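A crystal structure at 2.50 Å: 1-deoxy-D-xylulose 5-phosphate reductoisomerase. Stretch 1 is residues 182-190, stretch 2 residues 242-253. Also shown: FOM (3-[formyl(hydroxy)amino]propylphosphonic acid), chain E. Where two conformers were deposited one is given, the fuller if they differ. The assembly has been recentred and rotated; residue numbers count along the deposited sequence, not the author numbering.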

ATOM      1  N   ILE A 182       7.800   7.210   9.235  1.00 52.59           N
ATOM      2  CA  ILE A 182       8.401   6.061   8.528  1.00 52.53           C
ATOM      3  C   ILE A 182       9.321   5.318   9.474  1.00 53.16           C
ATOM      4  O   ILE A 182      10.189   5.937  10.073  1.00 53.63           O
ATOM      5  CB  ILE A 182       9.292   6.423   7.313  1.00 52.78           C
ATOM      6  CG1 ILE A 182       8.669   7.476   6.377  1.00 52.83           C
ATOM      7  CG2 ILE A 182       9.591   5.176   6.527  1.00 52.67           C
ATOM      8  CD1 ILE A 182       7.205   7.336   6.165  1.00 53.22           C
ATOM      9  N   LYS A 183       9.155   4.005   9.599  1.00 53.17           N
ATOM     10  CA  LYS A 183       9.977   3.241  10.507  1.00 54.56           C
ATOM     11  C   LYS A 183      11.064   2.613   9.765  1.00 54.60           C
ATOM     12  O   LYS A 183      12.234   2.821  10.085  1.00 56.15           O
ATOM     13  CB  LYS A 183       9.186   2.145  11.230  1.00 57.02           C
ATOM     14  CG  LYS A 183       9.815   1.742  12.561  1.00 58.81           C
ATOM     15  CD  LYS A 183       9.278   0.438  13.054  1.00 60.50           C
ATOM     16  CE  LYS A 183       9.710   0.191  14.487  1.00 63.05           C
ATOM     17  NZ  LYS A 183       9.026  -1.040  14.959  1.00 64.95           N
ATOM     18  N   LYS A 184      10.695   1.831   8.757  1.00 55.06           N
ATOM     19  CA  LYS A 184      11.679   1.172   7.929  1.00 54.99           C
ATOM     20  C   LYS A 184      11.105   0.736   6.597  1.00 54.08           C
ATOM     21  O   LYS A 184       9.889   0.744   6.418  1.00 53.12           O
ATOM     22  CB  LYS A 184      12.265  -0.001   8.692  1.00 57.02           C
ATOM     23  CG  LYS A 184      11.319  -1.127   9.018  1.00 59.52           C
ATOM     24  CD  LYS A 184      12.132  -2.348   9.457  1.00 63.06           C
ATOM     25  CE  LYS A 184      12.631  -2.208  10.908  1.00 65.56           C
ATOM     26  NZ  LYS A 184      11.786  -3.051  11.779  1.00 66.03           N
ATOM     27  N   LEU A 185      11.987   0.383   5.651  1.00 53.66           N
ATOM     28  CA  LEU A 185      11.560  -0.049   4.302  1.00 51.93           C
ATOM     29  C   LEU A 185      11.820  -1.526   4.180  1.00 51.43           C
ATOM     30  O   LEU A 185      12.817  -2.003   4.683  1.00 52.53           O
ATOM     31  CB  LEU A 185      12.321   0.703   3.224  1.00 51.02           C
ATOM     32  CG  LEU A 185      12.317   2.226   3.318  1.00 51.27           C
ATOM     33  CD1 LEU A 185      13.052   2.833   2.146  1.00 51.21           C
ATOM     34  CD2 LEU A 185      10.905   2.777   3.360  1.00 51.24           C
ATOM     35  N   TRP A 186      10.908  -2.260   3.565  1.00 50.52           N
ATOM     36  CA  TRP A 186      11.087  -3.693   3.386  1.00 51.45           C
ATOM     37  C   TRP A 186      11.203  -3.978   1.884  1.00 51.56           C
ATOM     38  O   TRP A 186      10.273  -3.646   1.121  1.00 52.41           O
ATOM     39  CB  TRP A 186       9.897  -4.434   3.951  1.00 51.48           C
ATOM     40  CG  TRP A 186       9.904  -4.445   5.398  1.00 53.65           C
ATOM     41  CD1 TRP A 186       9.433  -3.470   6.236  1.00 53.72           C
ATOM     42  CD2 TRP A 186      10.449  -5.461   6.241  1.00 54.96           C
ATOM     43  NE1 TRP A 186       9.653  -3.828   7.521  1.00 53.81           N
ATOM     44  CE2 TRP A 186      10.243  -5.058   7.556  1.00 54.03           C
ATOM     45  CE3 TRP A 186      11.059  -6.695   6.004  1.00 56.28           C
ATOM     46  CZ2 TRP A 186      10.640  -5.812   8.628  1.00 55.96           C
ATOM     47  CZ3 TRP A 186      11.438  -7.460   7.095  1.00 57.71           C
ATOM     48  CH2 TRP A 186      11.227  -7.013   8.380  1.00 56.50           C
ATOM     49  N   LEU A 187      12.336  -4.532   1.457  1.00 50.75           N
ATOM     50  CA  LEU A 187      12.530  -4.957   0.059  1.00 49.48           C
ATOM     51  C   LEU A 187      12.161  -6.410  -0.072  1.00 49.33           C
ATOM     52  O   LEU A 187      12.713  -7.239   0.621  1.00 49.73           O
ATOM     53  CB  LEU A 187      13.984  -4.775  -0.398  1.00 49.03           C
ATOM     54  CG  LEU A 187      14.461  -3.352  -0.601  1.00 47.95           C
ATOM     55  CD1 LEU A 187      15.959  -3.305  -0.654  1.00 47.91           C
ATOM     56  CD2 LEU A 187      13.868  -2.793  -1.845  1.00 47.55           C
ATOM     57  N   THR A 188      11.225  -6.715  -0.957  1.00 49.62           N
ATOM     58  CA  THR A 188      10.877  -8.110  -1.279  1.00 50.62           C
ATOM     59  C   THR A 188      11.909  -8.696  -2.282  1.00 50.10           C
ATOM     60  O   THR A 188      12.416  -7.996  -3.119  1.00 49.46           O
ATOM     61  CB  THR A 188       9.440  -8.166  -1.851  1.00 51.04           C
ATOM     62  OG1 THR A 188       9.198  -6.973  -2.639  1.00 51.01           O
ATOM     63  CG2 THR A 188       8.454  -8.171  -0.734  1.00 51.87           C
ATOM     64  N   ALA A 189      12.186  -9.983  -2.179  1.00 50.59           N
ATOM     65  CA  ALA A 189      13.121 -10.660  -3.028  1.00 52.09           C
ATOM     66  C   ALA A 189      12.540 -12.006  -3.417  1.00 53.66           C
ATOM     67  O   ALA A 189      12.073 -12.760  -2.526  1.00 52.81           O
ATOM     68  CB  ALA A 189      14.397 -10.901  -2.262  1.00 53.84           C
ATOM     69  N   SER A 190      12.579 -12.337  -4.719  1.00 53.08           N
ATOM     70  CA  SER A 190      12.003 -13.611  -5.164  1.00 54.54           C
ATOM     71  C   SER A 190      12.768 -14.787  -4.611  1.00 56.88           C
ATOM     72  O   SER A 190      12.247 -15.896  -4.545  1.00 59.47           O
ATOM     73  CB  SER A 190      12.003 -13.750  -6.655  1.00 53.71           C
ATOM     74  OG  SER A 190      13.299 -14.098  -7.078  1.00 53.49           O
ATOM     75  N   LEU A 242      18.074   6.664  -2.802  1.00 52.59           N
ATOM     76  CA  LEU A 242      16.828   7.210  -3.313  1.00 52.90           C
ATOM     77  C   LEU A 242      16.018   7.826  -2.206  1.00 55.05           C
ATOM     78  O   LEU A 242      15.419   8.893  -2.362  1.00 56.74           O
ATOM     79  CB  LEU A 242      15.995   6.124  -3.985  1.00 52.82           C
ATOM     80  CG  LEU A 242      16.240   5.815  -5.465  1.00 51.82           C
ATOM     81  CD1 LEU A 242      15.332   4.658  -5.841  1.00 51.47           C
ATOM     82  CD2 LEU A 242      15.991   7.049  -6.295  1.00 51.07           C
ATOM     83  N   PHE A 243      15.973   7.119  -1.084  1.00 55.05           N
ATOM     84  CA  PHE A 243      15.083   7.494  -0.011  1.00 55.52           C
ATOM     85  C   PHE A 243      15.812   8.112   1.179  1.00 55.96           C
ATOM     86  O   PHE A 243      15.208   8.403   2.195  1.00 57.11           O
ATOM     87  CB  PHE A 243      14.304   6.269   0.390  1.00 54.81           C
ATOM     88  CG  PHE A 243      13.579   5.652  -0.747  1.00 53.11           C
ATOM     89  CD1 PHE A 243      13.838   4.359  -1.135  1.00 52.51           C
ATOM     90  CD2 PHE A 243      12.638   6.379  -1.431  1.00 53.03           C
ATOM     91  CE1 PHE A 243      13.165   3.797  -2.197  1.00 51.39           C
ATOM     92  CE2 PHE A 243      11.943   5.813  -2.453  1.00 51.83           C
ATOM     93  CZ  PHE A 243      12.228   4.524  -2.847  1.00 51.17           C
ATOM     94  N   ASP A 244      17.100   8.356   0.993  1.00 55.74           N
ATOM     95  CA  ASP A 244      17.915   9.109   1.907  1.00 55.47           C
ATOM     96  C   ASP A 244      17.993   8.494   3.310  1.00 55.59           C
ATOM     97  O   ASP A 244      17.902   9.208   4.297  1.00 53.91           O
ATOM     98  CB  ASP A 244      17.440  10.541   1.973  1.00 55.77           C
ATOM     99  CG  ASP A 244      18.467  11.426   2.545  1.00 57.64           C
ATOM    100  OD1 ASP A 244      18.142  12.190   3.477  1.00 61.97           O
ATOM    101  OD2 ASP A 244      19.643  11.298   2.134  1.00 58.03           O
ATOM    102  N   LEU A 245      18.213   7.176   3.351  1.00 55.01           N
ATOM    103  CA  LEU A 245      18.328   6.401   4.569  1.00 54.70           C
ATOM    104  C   LEU A 245      19.643   5.632   4.608  1.00 55.97           C
ATOM    105  O   LEU A 245      20.376   5.595   3.609  1.00 59.44           O
ATOM    106  CB  LEU A 245      17.200   5.387   4.594  1.00 53.76           C
ATOM    107  CG  LEU A 245      15.777   5.931   4.574  1.00 53.85           C
ATOM    108  CD1 LEU A 245      14.813   4.773   4.489  1.00 53.26           C
ATOM    109  CD2 LEU A 245      15.459   6.750   5.825  1.00 54.96           C
ATOM    110  N   LYS A 246      19.920   4.969   5.731  1.00 55.99           N
ATOM    111  CA  LYS A 246      21.068   4.068   5.877  1.00 56.37           C
ATOM    112  C   LYS A 246      20.584   2.644   5.903  1.00 54.30           C
ATOM    113  O   LYS A 246      19.420   2.406   6.063  1.00 54.36           O
ATOM    114  CB  LYS A 246      21.847   4.353   7.154  1.00 59.44           C
ATOM    115  CG  LYS A 246      22.227   5.803   7.341  1.00 62.10           C
ATOM    116  CD  LYS A 246      23.357   6.181   6.436  1.00 64.46           C
ATOM    117  CE  LYS A 246      23.743   7.621   6.657  1.00 67.63           C
ATOM    118  NZ  LYS A 246      24.926   7.858   5.797  1.00 73.45           N
ATOM    119  N   GLU A 247      21.472   1.688   5.710  1.00 54.28           N
ATOM    120  CA  GLU A 247      21.045   0.312   5.488  1.00 54.63           C
ATOM    121  C   GLU A 247      20.287  -0.314   6.652  1.00 54.55           C
ATOM    122  O   GLU A 247      19.487  -1.199   6.433  1.00 53.57           O
ATOM    123  CB  GLU A 247      22.210  -0.606   5.073  1.00 55.21           C
ATOM    124  CG  GLU A 247      23.410  -0.652   6.015  1.00 57.01           C
ATOM    125  CD  GLU A 247      23.106  -1.278   7.379  1.00 58.17           C
ATOM    126  OE1 GLU A 247      22.363  -2.275   7.398  1.00 58.11           O
ATOM    127  OE2 GLU A 247      23.632  -0.797   8.423  1.00 60.02           O
ATOM    128  N   HIS A 248      20.558   0.104   7.878  1.00 55.78           N
ATOM    129  CA  HIS A 248      19.868  -0.488   9.045  1.00 57.01           C
ATOM    130  C   HIS A 248      18.358  -0.277   8.925  1.00 56.64           C
ATOM    131  O   HIS A 248      17.588  -1.162   9.252  1.00 57.78           O
ATOM    132  CB  HIS A 248      20.422   0.030  10.393  1.00 57.20           C
ATOM    133  CG  HIS A 248      20.237   1.487  10.595  1.00 56.72           C
ATOM    134  ND1 HIS A 248      19.155   2.010  11.256  1.00 57.33           N
ATOM    135  CD2 HIS A 248      20.959   2.543  10.169  1.00 57.79           C
ATOM    136  CE1 HIS A 248      19.217   3.328  11.243  1.00 57.82           C
ATOM    137  NE2 HIS A 248      20.305   3.677  10.585  1.00 58.89           N
ATOM    138  N   GLN A 249      17.956   0.867   8.382  1.00 56.30           N
ATOM    139  CA  GLN A 249      16.561   1.147   8.072  1.00 56.80           C
ATOM    140  C   GLN A 249      15.902   0.394   6.891  1.00 56.38           C
ATOM    141  O   GLN A 249      14.707   0.602   6.625  1.00 57.01           O
ATOM    142  CB  GLN A 249      16.410   2.646   7.868  1.00 58.26           C
ATOM    143  CG  GLN A 249      16.317   3.378   9.191  1.00 62.48           C
ATOM    144  CD  GLN A 249      16.468   4.868   9.020  1.00 65.21           C
ATOM    145  OE1 GLN A 249      17.500   5.341   8.451  1.00 69.97           O
ATOM    146  NE2 GLN A 249      15.466   5.636   9.501  1.00 63.15           N
ATOM    147  N   ILE A 250      16.638  -0.452   6.173  1.00 55.16           N
ATOM    148  CA  ILE A 250      16.066  -1.166   5.048  1.00 53.56           C
ATOM    149  C   ILE A 250      16.324  -2.631   5.206  1.00 52.36           C
ATOM    150  O   ILE A 250      17.446  -3.042   5.205  1.00 53.38           O
ATOM    151  CB  ILE A 250      16.713  -0.707   3.742  1.00 55.29           C
ATOM    152  CG1 ILE A 250      16.471   0.783   3.525  1.00 55.58           C
ATOM    153  CG2 ILE A 250      16.152  -1.486   2.569  1.00 55.62           C
ATOM    154  CD1 ILE A 250      17.296   1.338   2.406  1.00 55.54           C
ATOM    155  N   GLN A 251      15.272  -3.421   5.325  0.50 51.85           N
ATOM    156  CA  GLN A 251      15.409  -4.852   5.552  0.50 51.79           C
ATOM    157  C   GLN A 251      14.874  -5.613   4.358  0.50 51.16           C
ATOM    158  O   GLN A 251      14.205  -5.039   3.514  0.50 50.10           O
ATOM    159  CB  GLN A 251      14.682  -5.254   6.835  0.50 51.61           C
ATOM    160  CG  GLN A 251      15.266  -4.577   8.076  0.50 52.10           C
ATOM    161  CD  GLN A 251      16.778  -4.709   8.199  0.50 52.07           C
ATOM    162  OE1 GLN A 251      17.307  -5.816   8.256  0.50 52.54           O
ATOM    163  NE2 GLN A 251      17.472  -3.573   8.265  0.50 51.39           N
ATOM    164  N   VAL A 252      15.172  -6.906   4.299  1.00 51.89           N
ATOM    165  CA  VAL A 252      14.853  -7.712   3.151  1.00 51.52           C
ATOM    166  C   VAL A 252      14.109  -8.916   3.589  1.00 52.38           C
ATOM    167  O   VAL A 252      14.527  -9.591   4.536  1.00 55.66           O
ATOM    168  CB  VAL A 252      16.150  -8.190   2.463  1.00 51.71           C
ATOM    169  CG1 VAL A 252      15.891  -9.311   1.448  1.00 51.46           C
ATOM    170  CG2 VAL A 252      16.857  -7.009   1.841  1.00 50.35           C
ATOM    171  N   VAL A 253      13.015  -9.185   2.883  1.00 52.09           N
ATOM    172  CA  VAL A 253      12.216 -10.378   3.077  1.00 52.48           C
ATOM    173  C   VAL A 253      12.150 -11.177   1.761  1.00 53.03           C
ATOM    174  O   VAL A 253      11.916 -10.616   0.698  1.00 51.57           O
ATOM    175  CB  VAL A 253      10.790 -10.019   3.622  1.00 52.06           C
ATOM    176  CG1 VAL A 253      10.013  -9.103   2.685  1.00 50.98           C
ATOM    177  CG2 VAL A 253       9.980 -11.267   3.918  1.00 52.27           C
TER
HETATM  178  O2  FOM E 503      14.680  -6.426  -9.950  1.00 59.95           O
HETATM  179  N1  FOM E 503      13.485  -6.924 -10.425  1.00 59.40           N
HETATM  180  C1  FOM E 503      12.468  -6.179 -10.577  1.00 59.35           C
HETATM  181  O1  FOM E 503      12.508  -4.996 -10.284  1.00 58.20           O
HETATM  182  C2  FOM E 503      13.478  -8.363 -10.665  1.00 58.82           C
HETATM  183  C3  FOM E 503      13.742  -8.851  -9.240  1.00 58.85           C
HETATM  184  C4  FOM E 503      14.007 -10.329  -9.187  1.00 59.17           C
HETATM  185  PA1 FOM E 503      14.428 -10.649  -7.488  1.00 58.11           P
HETATM  186  OP1 FOM E 503      13.122 -10.343  -6.626  1.00 65.68           O
HETATM  187  OP2 FOM E 503      15.387  -9.647  -7.022  1.00 60.06           O
HETATM  188  OP3 FOM E 503      14.987 -12.148  -7.190  1.00 57.30           O

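Two neighbouring parallel strands, 182-189 and 250-253, are joined by a ladder of five backbone hydrogen bonds and by side chains packed on both faces of the sheet. The ladder starts just before the second strand, where Leu185 N donates to Gln249 O (2.9 Å). Gln251 then bonds twice, its N to Leu185 O (2.9 Å) and its O accepting from Leu187 N (2.8 Å); Val253 N reaches Leu187 O (3.0 Å), and Ala189 N closes the series on Val253 O (3.0 Å) at a more bent angle of 133°. In the parallel register Leu185 and Leu187 thus turn both their N and O toward the second stretch, while Trp186 and Thr188, which alternate with them, offer CA-H groups instead: Trp186 CA lies 3.4 Å from Gln251 O, and Thr188 CA 3.4 Å from Val253 O.

Leu185, Leu187, Ile250 and Val252 share one face, all buried and all apolar. Leu185 is the main bump: with chi1 m and chi2 t it sends CD1 into a hollow lined by Leu245 and Phe243, touching Leu245 CD1 at 3.5 Å and Phe243 CD1 at 3.7 Å. Between these two, Asp244 is the first residue to leave helical phi/psi, with positive phi, and the CA-to-CB bond of Leu245 after it points toward the first strand. Leu185 gives up 104 Å² to the second stretch. Leu187 CD1 settles against Ile250 CG2 (3.7 Å), and the small Ala189 brings its CB to 4.3 Å from Val252 CG1. Branched and beta-branched aliphatic chains suit this face, filling space without leaving a polar group unpaired.

The other face carries Trp186, Thr188, Gln251 and Val253. Here the broad indole is a platform: Gln251 CB sits over one face of its six-membered ring, 4.0 Å from the centroid and 14° off the normal, a CH-pi contact. Trp186 CE3 also approaches Val253 CB (4.1 Å), and Thr188 CG2 meets Val253 CG1 (3.9 Å), so Val253 packs against both neighbours. The Gln251 side chain folds through chi1 m and chi2 m, its end leading away from the first strand; its NE2 makes a weak hydrogen bond to His248 O (2.6 Å). Toward the more open end, Lys184 CD lies 4.1 Å from Gln251 CG, so its aliphatic stem does the packing while its end leads away.

Beyond the ladder, Ser190 binds the phosphonate of FOM, its N donating to OP1 (2.8 Å) and its OG to OP3 (2.6 Å).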